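Local coordinates for protein C-domain type II peptide synthetase (Streptomyces globisporus, PDB 4ZNM) that is a condensation-domain protein of the peptide synthetase type, in the CoA-dependent acyltransferase clan, at residues A274-L279 against A443-V448; A76-L81 against L93-A98; L120-E125 against W394-S399; L20-E25 against R198-A203. One frame throughout, in Å; residues are numbered along the deposited sequence. Where two conformers were deposited one is given.

Contact 1: residues A274-L279 against A443-V448; sequences AAYQVL and ADYLDV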
# COMPACT_ATOMS: atom_id res chain seq x y z
N ALA A 274 10.86 10.96 9.29
CA ALA A 274 11.43 12.19 9.89
C ALA A 274 11.64 13.29 8.87
O ALA A 274 11.31 14.45 9.13
CB ALA A 274 12.76 11.90 10.58
N ALA A 275 12.23 12.94 7.72
CA ALA A 275 12.47 13.93 6.68
C ALA A 275 11.13 14.51 6.18
O ALA A 275 11.05 15.69 5.81
CB ALA A 275 13.23 13.34 5.52
N TYR A 276 10.10 13.69 6.15
CA TYR A 276 8.76 14.18 5.73
C TYR A 276 8.24 15.21 6.73
O TYR A 276 7.65 16.24 6.36
CB TYR A 276 7.77 13.02 5.60
CG TYR A 276 6.47 13.42 4.97
CD1 TYR A 276 6.45 14.08 3.76
CD2 TYR A 276 5.26 13.16 5.60
CE1 TYR A 276 5.28 14.45 3.17
CE2 TYR A 276 4.06 13.52 4.99
CZ TYR A 276 4.09 14.15 3.77
OH TYR A 276 2.94 14.54 3.13
N GLN A 277 8.48 14.94 8.00
CA GLN A 277 8.05 15.87 9.04
C GLN A 277 8.78 17.19 8.90
O GLN A 277 8.17 18.28 9.03
CB GLN A 277 8.28 15.28 10.42
CG GLN A 277 7.42 14.08 10.65
CD GLN A 277 7.47 13.59 12.06
OE1 GLN A 277 6.67 13.99 12.91
NE2 GLN A 277 8.40 12.70 12.33
N VAL A 278 10.07 17.11 8.62
CA VAL A 278 10.86 18.31 8.40
C VAL A 278 10.28 19.08 7.21
O VAL A 278 10.13 20.30 7.26
CB VAL A 278 12.36 17.99 8.19
CG1 VAL A 278 13.15 19.22 7.82
CG2 VAL A 278 12.96 17.45 9.47
N LEU A 279 9.95 18.36 6.15
CA LEU A 279 9.36 18.99 4.97
C LEU A 279 8.04 19.69 5.31
O LEU A 279 7.84 20.81 4.91
CB LEU A 279 9.10 17.97 3.88
CG LEU A 279 8.39 18.48 2.61
CD1 LEU A 279 9.28 19.44 1.82
CD2 LEU A 279 7.98 17.32 1.75
N ALA A 443 9.94 16.82 -5.30
CA ALA A 443 11.32 17.28 -5.47
C ALA A 443 11.82 17.96 -4.19
O ALA A 443 13.00 17.83 -3.85
CB ALA A 443 11.43 18.22 -6.64
N ASP A 444 10.94 18.67 -3.48
CA ASP A 444 11.28 19.28 -2.19
C ASP A 444 11.60 18.22 -1.15
O ASP A 444 12.51 18.38 -0.32
CB ASP A 444 10.12 20.14 -1.67
CG ASP A 444 9.89 21.41 -2.50
OD1 ASP A 444 10.76 21.80 -3.31
OD2 ASP A 444 8.81 22.01 -2.32
N TYR A 445 10.83 17.14 -1.15
CA TYR A 445 11.08 16.04 -0.23
C TYR A 445 12.46 15.40 -0.49
O TYR A 445 13.21 15.15 0.45
CB TYR A 445 9.99 14.94 -0.30
CG TYR A 445 10.34 13.74 0.56
CD1 TYR A 445 10.19 13.77 1.94
CD2 TYR A 445 10.86 12.59 0.01
CE1 TYR A 445 10.54 12.71 2.75
CE2 TYR A 445 11.23 11.50 0.81
CZ TYR A 445 11.07 11.56 2.19
OH TYR A 445 11.42 10.48 2.99
N LEU A 446 12.80 15.13 -1.74
CA LEU A 446 14.06 14.45 -2.01
C LEU A 446 15.25 15.34 -1.63
O LEU A 446 16.30 14.85 -1.17
CB LEU A 446 14.16 14.02 -3.49
CG LEU A 446 13.18 12.90 -3.82
CD1 LEU A 446 13.13 12.59 -5.34
CD2 LEU A 446 13.51 11.63 -3.03
N ASP A 447 15.06 16.64 -1.79
CA ASP A 447 16.10 17.60 -1.40
C ASP A 447 16.23 17.67 0.14
O ASP A 447 17.34 17.69 0.67
CB ASP A 447 15.78 19.00 -1.98
CG ASP A 447 16.86 20.02 -1.66
OD1 ASP A 447 17.95 19.94 -2.28
OD2 ASP A 447 16.61 20.90 -0.79
N VAL A 448 15.10 17.72 0.85
CA VAL A 448 15.15 17.74 2.33
C VAL A 448 15.89 16.49 2.82
O VAL A 448 16.81 16.58 3.66
CB VAL A 448 13.73 17.82 2.92
CG1 VAL A 448 13.72 17.38 4.39
CG2 VAL A 448 13.20 19.22 2.80
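Leu279 and Val448 carry the middle of this interface, each using both of its methyl branches. Leu279 CD1 rests 3.7 Å from Asp444 CB, and its other methyl, CD2, lies 3.7 Å from Tyr445 CB, so that one leucine end straddles two successive residues of the facing helix. A chi1 of 176° sets Leu279 CG anti to the backbone N, on the way to the facing helix. Val448 CG2 meets Leu279 CD1 at 4.0 Å, while its CG1 touches Val278 CG1 at 3.9 Å and lies close to the carbonyl oxygen of Ala275, which is engaged by Leu279 N within its own helix. Beside this cluster the Tyr445 ring comes in edge first, with CE1 3.6 Å from Tyr276 N, which lies in the ring plane. Ala275 CB is 3.9 Å from the same Tyr445 CE1. The two tyrosine side chains cross at about a right angle, Tyr445 CD1 lying at the edge of the Tyr276 ring. Behind these residues, the axes of segments 274-279 and 443-448, on helices 268-284 and 435-454, run at 118° and approach to 9.2 Å. Tyr445 OH bonds to Met272 O, one turn before Tyr276 on the facing helix, whereas Tyr276 OH bonds to Ser369 OG. Tyr276 also stacks on Phe371 and meets Trp412 edge-to-face, joining the helix pair to the five-stranded sheet of the C-terminal half of the condensation fold. Contacts between the segments are mainly apolar, consistent with association by side-chain fit, and the Tyr445-Met272 bond adds a polar tie between the helices.

Contact 2: residues A76-L81 against L93-A98; sequences ALRTSL and LPAGPA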
# COMPACT_ATOMS: atom_id res chain seq x y z
N ALA A 76 -10.85 -14.62 0.62
CA ALA A 76 -10.90 -13.19 0.41
C ALA A 76 -11.00 -12.87 -1.08
O ALA A 76 -11.55 -11.84 -1.43
CB ALA A 76 -9.68 -12.51 1.00
N LEU A 77 -10.47 -13.74 -1.94
CA LEU A 77 -10.46 -13.48 -3.39
C LEU A 77 -11.77 -13.84 -4.07
O LEU A 77 -11.89 -13.71 -5.29
CB LEU A 77 -9.33 -14.26 -4.09
CG LEU A 77 -7.90 -13.87 -3.71
CD1 LEU A 77 -6.88 -14.67 -4.49
CD2 LEU A 77 -7.67 -12.41 -3.91
N ARG A 78 -12.72 -14.31 -3.27
CA ARG A 78 -14.05 -14.72 -3.70
C ARG A 78 -15.09 -14.05 -2.81
O ARG A 78 -16.24 -14.47 -2.81
CB ARG A 78 -14.23 -16.25 -3.58
CG ARG A 78 -13.31 -17.03 -4.32
CD ARG A 78 -13.64 -18.48 -4.16
NE ARG A 78 -12.90 -19.20 -3.12
CZ ARG A 78 -13.49 -19.85 -2.12
NH1 ARG A 78 -14.80 -19.79 -1.94
NH2 ARG A 78 -12.75 -20.54 -1.26
N THR A 79 -14.69 -13.05 -2.03
CA THR A 79 -15.63 -12.34 -1.15
C THR A 79 -16.05 -11.01 -1.75
O THR A 79 -15.37 -10.00 -1.62
CB THR A 79 -15.04 -12.13 0.25
OG1 THR A 79 -14.64 -13.41 0.78
CG2 THR A 79 -16.06 -11.57 1.20
N SER A 80 -17.19 -11.02 -2.43
CA SER A 80 -17.74 -9.79 -2.97
C SER A 80 -18.32 -8.94 -1.84
O SER A 80 -18.62 -9.43 -0.75
CB SER A 80 -18.84 -10.11 -3.98
OG SER A 80 -19.94 -10.72 -3.31
N LEU A 81 -18.47 -7.66 -2.13
CA LEU A 81 -19.03 -6.68 -1.22
C LEU A 81 -20.14 -5.95 -1.98
O LEU A 81 -19.87 -5.28 -3.00
CB LEU A 81 -17.95 -5.70 -0.77
CG LEU A 81 -16.79 -6.28 0.03
CD1 LEU A 81 -15.80 -5.18 0.33
CD2 LEU A 81 -17.27 -6.91 1.32
N LEU A 93 -18.32 -16.29 -2.30
CA LEU A 93 -18.90 -16.99 -3.45
C LEU A 93 -18.02 -18.14 -3.91
O LEU A 93 -16.84 -18.20 -3.56
CB LEU A 93 -19.10 -15.99 -4.62
CG LEU A 93 -19.90 -14.74 -4.25
CD1 LEU A 93 -19.69 -13.65 -5.27
CD2 LEU A 93 -21.37 -15.09 -4.12
N PRO A 94 -18.59 -19.07 -4.69
CA PRO A 94 -17.78 -20.05 -5.42
C PRO A 94 -16.89 -19.36 -6.46
O PRO A 94 -17.33 -18.38 -7.07
CB PRO A 94 -18.83 -20.94 -6.10
CG PRO A 94 -20.13 -20.62 -5.48
CD PRO A 94 -20.03 -19.21 -4.98
N ALA A 95 -15.66 -19.84 -6.64
CA ALA A 95 -14.73 -19.26 -7.61
C ALA A 95 -15.36 -19.15 -8.99
O ALA A 95 -16.14 -20.02 -9.39
CB ALA A 95 -13.44 -20.10 -7.70
N GLY A 96 -15.05 -18.08 -9.71
CA GLY A 96 -15.57 -17.98 -11.07
C GLY A 96 -14.65 -18.75 -12.03
O GLY A 96 -13.69 -19.40 -11.62
N PRO A 97 -14.92 -18.67 -13.33
CA PRO A 97 -14.07 -19.31 -14.34
C PRO A 97 -12.63 -18.85 -14.28
O PRO A 97 -12.34 -17.66 -14.19
CB PRO A 97 -14.70 -18.87 -15.66
CG PRO A 97 -16.13 -18.54 -15.32
CD PRO A 97 -16.09 -17.98 -13.91
N ALA A 98 -11.70 -19.80 -14.31
CA ALA A 98 -10.28 -19.43 -14.41
C ALA A 98 -10.04 -18.64 -15.69
O ALA A 98 -10.49 -19.07 -16.75
CB ALA A 98 -9.43 -20.66 -14.40
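Arg78 and Leu93 are joined by two hydrogen bonds, one from backbone to backbone and one from the arginine side chain. Leu93 N donates to Arg78 O at 2.8 Å in a nearly straight bond (N-H...O 173°). Leu93 O then receives Arg78 NH1 at 3.1 Å; this oxygen lies in the guanidinium plane, whereas the donor stands 32° out of the carbonyl plane. The same guanidinium gives NE to Val71 O and NH2 to Val72 O, so three backbone carbonyls hold its rotation. Two of them belong to the C-terminal part of helix 60-73, whose dipole would probably favour the positive charge.

The remaining contacts are van der Waals ones. The arginine chain bends at chi3 (-95°), and its CD packs 3.5 Å from Ala95 N and 3.9 Å from Ala95 CB. Separately, Leu93 CD1 comes 3.5 Å from Ser80 OG and 3.9 Å from Ser80 CB. That hydroxyl also makes a weak hydrogen bond to Glu91 O, and the side chain of Ser80 lies about 7 Å from a bound sodium ion.

Strands 79-84 and 87-92 form an antiparallel hairpin in which Ser80 pairs by backbone with Glu91. Arg78 and Leu93 keep that register just beyond the strand ends, so the arrangement is the open end of a two-stranded beta-hairpin, tied by its arginine to the neighbouring helix.

Contact 3: residues L120-E125 against W394-S399; sequences LLNEVE and WERQLS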
# COMPACT_ATOMS: atom_id res chain seq x y z
N LEU A 120 2.91 -2.12 -19.57
CA LEU A 120 1.83 -3.06 -19.36
C LEU A 120 1.29 -2.86 -17.95
O LEU A 120 0.08 -2.77 -17.75
CB LEU A 120 2.32 -4.49 -19.57
CG LEU A 120 1.23 -5.55 -19.41
CD1 LEU A 120 0.06 -5.29 -20.39
CD2 LEU A 120 1.81 -6.94 -19.60
N LEU A 121 2.18 -2.77 -16.97
CA LEU A 121 1.73 -2.57 -15.58
C LEU A 121 0.79 -1.34 -15.49
O LEU A 121 -0.31 -1.40 -14.91
CB LEU A 121 2.95 -2.44 -14.65
CG LEU A 121 2.68 -2.15 -13.18
CD1 LEU A 121 1.74 -3.16 -12.58
CD2 LEU A 121 3.97 -2.11 -12.40
N ASN A 122 1.20 -0.24 -16.10
CA ASN A 122 0.44 0.99 -15.98
C ASN A 122 -0.89 0.88 -16.66
O ASN A 122 -1.89 1.41 -16.18
CB ASN A 122 1.21 2.16 -16.59
CG ASN A 122 2.01 2.91 -15.57
OD1 ASN A 122 2.36 2.37 -14.52
ND2 ASN A 122 2.32 4.15 -15.86
N GLU A 123 -0.90 0.21 -17.81
CA GLU A 123 -2.13 0.05 -18.56
C GLU A 123 -3.11 -0.77 -17.74
O GLU A 123 -4.28 -0.42 -17.63
CB GLU A 123 -1.89 -0.62 -19.93
CG GLU A 123 -3.18 -0.76 -20.71
CD GLU A 123 -3.05 -1.66 -21.92
OE1 GLU A 123 -1.92 -1.80 -22.43
OE2 GLU A 123 -4.08 -2.22 -22.35
N VAL A 124 -2.64 -1.86 -17.15
CA VAL A 124 -3.54 -2.69 -16.33
C VAL A 124 -4.07 -1.85 -15.17
O VAL A 124 -5.25 -1.88 -14.89
CB VAL A 124 -2.84 -3.97 -15.83
CG1 VAL A 124 -3.67 -4.66 -14.75
CG2 VAL A 124 -2.59 -4.89 -17.00
N GLU A 125 -3.22 -1.04 -14.54
CA GLU A 125 -3.66 -0.19 -13.43
C GLU A 125 -4.71 0.83 -13.84
O GLU A 125 -5.49 1.28 -13.01
CB GLU A 125 -2.46 0.57 -12.81
CG GLU A 125 -2.80 1.30 -11.54
CD GLU A 125 -1.64 2.18 -11.02
OE1 GLU A 125 -1.90 3.01 -10.09
OE2 GLU A 125 -0.51 2.05 -11.55
N TRP A 394 9.84 -3.70 -8.74
CA TRP A 394 9.61 -2.64 -7.76
C TRP A 394 9.90 -1.28 -8.34
O TRP A 394 9.21 -0.31 -8.05
CB TRP A 394 10.51 -2.84 -6.54
CG TRP A 394 10.02 -3.82 -5.59
CD1 TRP A 394 10.65 -4.98 -5.21
CD2 TRP A 394 8.79 -3.76 -4.86
NE1 TRP A 394 9.87 -5.64 -4.28
CE2 TRP A 394 8.73 -4.91 -4.04
CE3 TRP A 394 7.73 -2.83 -4.81
CZ2 TRP A 394 7.64 -5.17 -3.19
CZ3 TRP A 394 6.65 -3.09 -3.97
CH2 TRP A 394 6.62 -4.25 -3.16
N GLU A 395 10.96 -1.21 -9.14
CA GLU A 395 11.40 0.06 -9.73
C GLU A 395 10.42 0.45 -10.82
O GLU A 395 10.26 -0.24 -11.83
CB GLU A 395 12.85 -0.04 -10.26
CG GLU A 395 13.09 -1.04 -11.39
CD GLU A 395 14.58 -1.33 -11.62
OE1 GLU A 395 15.40 -1.04 -10.71
OE2 GLU A 395 14.94 -1.84 -12.71
N ARG A 396 9.71 1.53 -10.57
CA ARG A 396 8.81 2.10 -11.55
C ARG A 396 9.25 3.54 -11.77
O ARG A 396 9.65 4.21 -10.84
CB ARG A 396 7.35 2.04 -11.08
CG ARG A 396 6.76 0.64 -10.96
CD ARG A 396 5.32 0.64 -10.47
NE ARG A 396 4.35 1.00 -11.50
CZ ARG A 396 3.03 1.01 -11.30
NH1 ARG A 396 2.54 0.68 -10.12
NH2 ARG A 396 2.18 1.34 -12.27
N GLN A 397 9.17 4.00 -13.00
CA GLN A 397 9.62 5.34 -13.32
C GLN A 397 8.51 6.07 -14.06
O GLN A 397 8.41 7.30 -14.03
CB GLN A 397 10.92 5.25 -14.14
CG GLN A 397 12.05 4.57 -13.33
CD GLN A 397 13.14 3.95 -14.17
OE1 GLN A 397 13.69 4.58 -15.08
NE2 GLN A 397 13.48 2.70 -13.87
N LEU A 398 7.61 5.29 -14.65
CA LEU A 398 6.54 5.80 -15.47
C LEU A 398 5.41 6.27 -14.60
O LEU A 398 4.79 5.48 -13.90
CB LEU A 398 6.05 4.70 -16.42
CG LEU A 398 5.68 5.03 -17.85
CD1 LEU A 398 6.71 5.90 -18.54
CD2 LEU A 398 5.56 3.72 -18.60
N SER A 399 5.10 7.55 -14.67
CA SER A 399 3.97 8.08 -13.94
C SER A 399 2.63 7.68 -14.60
O SER A 399 2.57 7.19 -15.75
CB SER A 399 4.09 9.59 -13.81
OG SER A 399 3.77 10.23 -15.03
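Asn122 and Leu398 bring the two backbones nearest, their CA atoms 7.8 Å apart, while those of Leu121 and Arg396 stand 9.4 Å apart. Segment 120-125 is the last part of helix 110-125; segment 394-399 is an irregular loop that leaves strand 388-392, and side chains make the connection between the backbones. Strand 388-392 lies in the same sheet as strand 47-55, although it comes from late in the chain, consistent with the crossover called the latch in condensation domains; the contact fastens the loop that follows it.

Arg396 reaches over to the helix, and its NH2 is shared by two acceptors lying near the edge of the guanidinium. Glu125 OE2 takes it at 2.9 Å in a salt bridge, approached nearly along the C-O axis, with the carboxylate and guanidinium planes 62° apart. Asn122 OD1 is modelled 2.5 Å from the same NH2, a hydrogen bond so short that its exact length is doubtful. The amide's other end gives a weak bond from Asn122 ND2 to Leu398 O, at 3.4 Å, so that one asparagine links to two residues of the loop. Glu125 OE2 has a second salt-bridge partner in Arg246, and Glu118 OE2 accepts from the backbone N of Gln397 and of Leu398.

Chi3 of Arg396 (78°) bends the chain and turns NE toward Leu121, whose side chain crosses it at about a right angle. Leu121 CD2 sits over one guanidinium face, offset toward the rim, 3.3 Å from Arg396 NE, a buried nitrogen with no partner in the model.

Contact 4: residues L20-E25 against R198-A203; sequences LSFHQE and RWEREA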
# COMPACT_ATOMS: atom_id res chain seq x y z
N LEU A 20 -17.74 -7.16 8.18
CA LEU A 20 -16.69 -6.34 7.58
C LEU A 20 -15.57 -6.33 8.58
O LEU A 20 -15.81 -6.26 9.80
CB LEU A 20 -17.13 -4.90 7.29
CG LEU A 20 -18.17 -4.62 6.21
CD1 LEU A 20 -18.50 -3.11 6.19
CD2 LEU A 20 -17.69 -5.05 4.86
N SER A 21 -14.34 -6.39 8.08
CA SER A 21 -13.18 -6.21 8.94
C SER A 21 -13.12 -4.78 9.48
O SER A 21 -13.77 -3.89 8.94
CB SER A 21 -11.91 -6.49 8.16
OG SER A 21 -11.74 -5.53 7.12
N PHE A 22 -12.31 -4.55 10.51
CA PHE A 22 -12.03 -3.20 10.97
C PHE A 22 -11.45 -2.35 9.84
O PHE A 22 -11.83 -1.18 9.68
CB PHE A 22 -11.08 -3.22 12.17
CG PHE A 22 -11.71 -3.72 13.44
CD1 PHE A 22 -13.02 -3.41 13.76
CD2 PHE A 22 -10.97 -4.46 14.34
CE1 PHE A 22 -13.59 -3.84 14.94
CE2 PHE A 22 -11.54 -4.91 15.52
CZ PHE A 22 -12.85 -4.59 15.82
N HIS A 23 -10.58 -2.93 9.02
CA HIS A 23 -10.05 -2.16 7.94
C HIS A 23 -11.17 -1.75 6.97
O HIS A 23 -11.19 -0.64 6.47
CB HIS A 23 -8.99 -2.93 7.18
CG HIS A 23 -8.48 -2.19 5.99
ND1 HIS A 23 -7.78 -1.00 6.09
CD2 HIS A 23 -8.58 -2.46 4.66
CE1 HIS A 23 -7.46 -0.58 4.88
NE2 HIS A 23 -7.92 -1.45 3.99
N GLN A 24 -12.07 -2.67 6.67
CA GLN A 24 -13.16 -2.38 5.74
C GLN A 24 -14.12 -1.32 6.35
O GLN A 24 -14.65 -0.47 5.63
CB GLN A 24 -13.88 -3.67 5.39
CG GLN A 24 -13.01 -4.52 4.43
CD GLN A 24 -13.48 -5.95 4.23
OE1 GLN A 24 -14.29 -6.45 5.00
NE2 GLN A 24 -12.91 -6.62 3.22
N GLU A 25 -14.31 -1.36 7.67
CA GLU A 25 -15.03 -0.28 8.38
C GLU A 25 -14.38 1.09 8.18
O GLU A 25 -15.06 2.11 7.95
CB GLU A 25 -15.09 -0.55 9.89
CG GLU A 25 -16.07 -1.59 10.31
CD GLU A 25 -16.16 -1.76 11.83
OE1 GLU A 25 -15.56 -0.96 12.61
OE2 GLU A 25 -16.86 -2.71 12.23
N ARG A 198 -12.71 -12.52 12.74
CA ARG A 198 -13.17 -13.01 14.05
C ARG A 198 -12.16 -12.69 15.13
O ARG A 198 -12.49 -12.15 16.20
CB ARG A 198 -13.40 -14.52 14.02
CG ARG A 198 -14.82 -14.96 13.76
CD ARG A 198 -15.04 -16.42 14.17
NE ARG A 198 -14.19 -17.37 13.44
CZ ARG A 198 -13.21 -18.10 13.97
NH1 ARG A 198 -12.52 -18.94 13.20
NH2 ARG A 198 -12.89 -18.01 15.26
N TRP A 199 -10.92 -13.05 14.87
CA TRP A 199 -9.88 -12.92 15.86
C TRP A 199 -9.73 -11.44 16.26
O TRP A 199 -9.54 -11.13 17.44
CB TRP A 199 -8.55 -13.48 15.35
CG TRP A 199 -7.49 -13.21 16.35
CD1 TRP A 199 -7.22 -13.93 17.48
CD2 TRP A 199 -6.58 -12.10 16.36
NE1 TRP A 199 -6.21 -13.34 18.20
CE2 TRP A 199 -5.80 -12.21 17.53
CE3 TRP A 199 -6.36 -11.02 15.50
CZ2 TRP A 199 -4.80 -11.30 17.85
CZ3 TRP A 199 -5.37 -10.12 15.82
CH2 TRP A 199 -4.60 -10.27 16.98
N GLU A 200 -9.81 -10.52 15.31
CA GLU A 200 -9.52 -9.12 15.66
C GLU A 200 -10.63 -8.56 16.56
O GLU A 200 -10.37 -7.71 17.41
CB GLU A 200 -9.33 -8.25 14.41
CG GLU A 200 -10.62 -7.93 13.66
CD GLU A 200 -10.40 -7.03 12.44
OE1 GLU A 200 -11.37 -6.91 11.65
OE2 GLU A 200 -9.30 -6.43 12.26
N ARG A 201 -11.84 -9.06 16.42
CA ARG A 201 -12.93 -8.61 17.28
C ARG A 201 -12.81 -9.22 18.68
O ARG A 201 -13.19 -8.60 19.63
CB ARG A 201 -14.28 -8.94 16.62
CG ARG A 201 -14.55 -8.02 15.43
CD ARG A 201 -15.88 -8.27 14.72
NE ARG A 201 -15.95 -7.45 13.51
CZ ARG A 201 -16.35 -6.18 13.48
NH1 ARG A 201 -16.75 -5.55 14.58
NH2 ARG A 201 -16.38 -5.53 12.33
N GLU A 202 -12.25 -10.42 18.80
CA GLU A 202 -11.96 -10.99 20.12
C GLU A 202 -10.88 -10.17 20.81
O GLU A 202 -10.95 -9.90 22.01
CB GLU A 202 -11.50 -12.44 20.00
CG GLU A 202 -12.59 -13.40 19.55
CD GLU A 202 -13.71 -13.49 20.57
OE1 GLU A 202 -13.57 -14.25 21.55
OE2 GLU A 202 -14.73 -12.79 20.40
N ALA A 203 -9.87 -9.79 20.04
CA ALA A 203 -8.76 -9.03 20.55
C ALA A 203 -9.24 -7.66 21.02
O ALA A 203 -8.72 -7.13 21.99
CB ALA A 203 -7.69 -8.88 19.50
O HOH W 1 -9.01 -5.19 9.77
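The guanidinium of Arg201 has Phe22 CE1 over one face, 3.5 Å above the plane and offset toward the rim, the ring and guanidinium planes being 52° apart. At its edge lie Leu20 O and Glu25 OE2, both gripped by NH2: Leu20 O at 2.7 Å, nearly in line with its carbonyl, and Glu25 OE2 at 2.9 Å in a tip-to-tip salt bridge, NH2 approaching from above the carboxylate plane. The Phe22 ring is also flanked by Glu200, which slides past it in the opposite direction; Phe22 CD2 comes 3.2 Å from Glu200 CD, with ring and carboxylate planes 38° apart.

A chi1 of 74° puts Glu200 CG between the backbone N and the carbonyl carbon, 3.6 Å from Phe22 CD2, and the extended chain continues past the ring to the first turn of helix 22-28. There OE1 accepts Phe22 N at 2.8 Å, on its syn side but out of the carboxylate plane. OE2 accepts a hydrogen bond from a water 2.8 Å away, which accepts from His23 N. The next amide is served within the segment: Gln24 N donates to Ser21 OG at 2.9 Å and Gln24 OE1 accepts Ser21 N, a capping box.

Glu25 OE1 bonds to Ser348 OG, and Arg349 brings a second positive charge near Arg201, which Glu25 probably helps offset. The first three backbone N-H groups of helix 22-28 have acceptors, and the carboxylate of Glu200 at this N-terminus would probably be stabilised by the helix dipole. Carboxylate and guanidinium fasten the N-terminal helix to helix 193-203.

Contacts 2 and 4 are neighbours: their centres are 20 Å apart, and Leu81 CD2 packs on Leu20 CD2 at 4.0 Å, so the hairpin and the residue leading into helix 22-28 meet. Contact 2 also falls between the two segments of contact 4 along the chain. The other pairs do not touch. Contact 1 lies on the opposite side of the chain's centre from contact 2, with centres about 42 Å apart, whereas contact 3 is about 24 Å from contact 1 and 26 Å from contact 2, centre to centre. In sequence, contact 3 alternates with both contact 1 and contact 4. A bound sodium ion lies about 7 Å from the Ser80 side chain of contact 2.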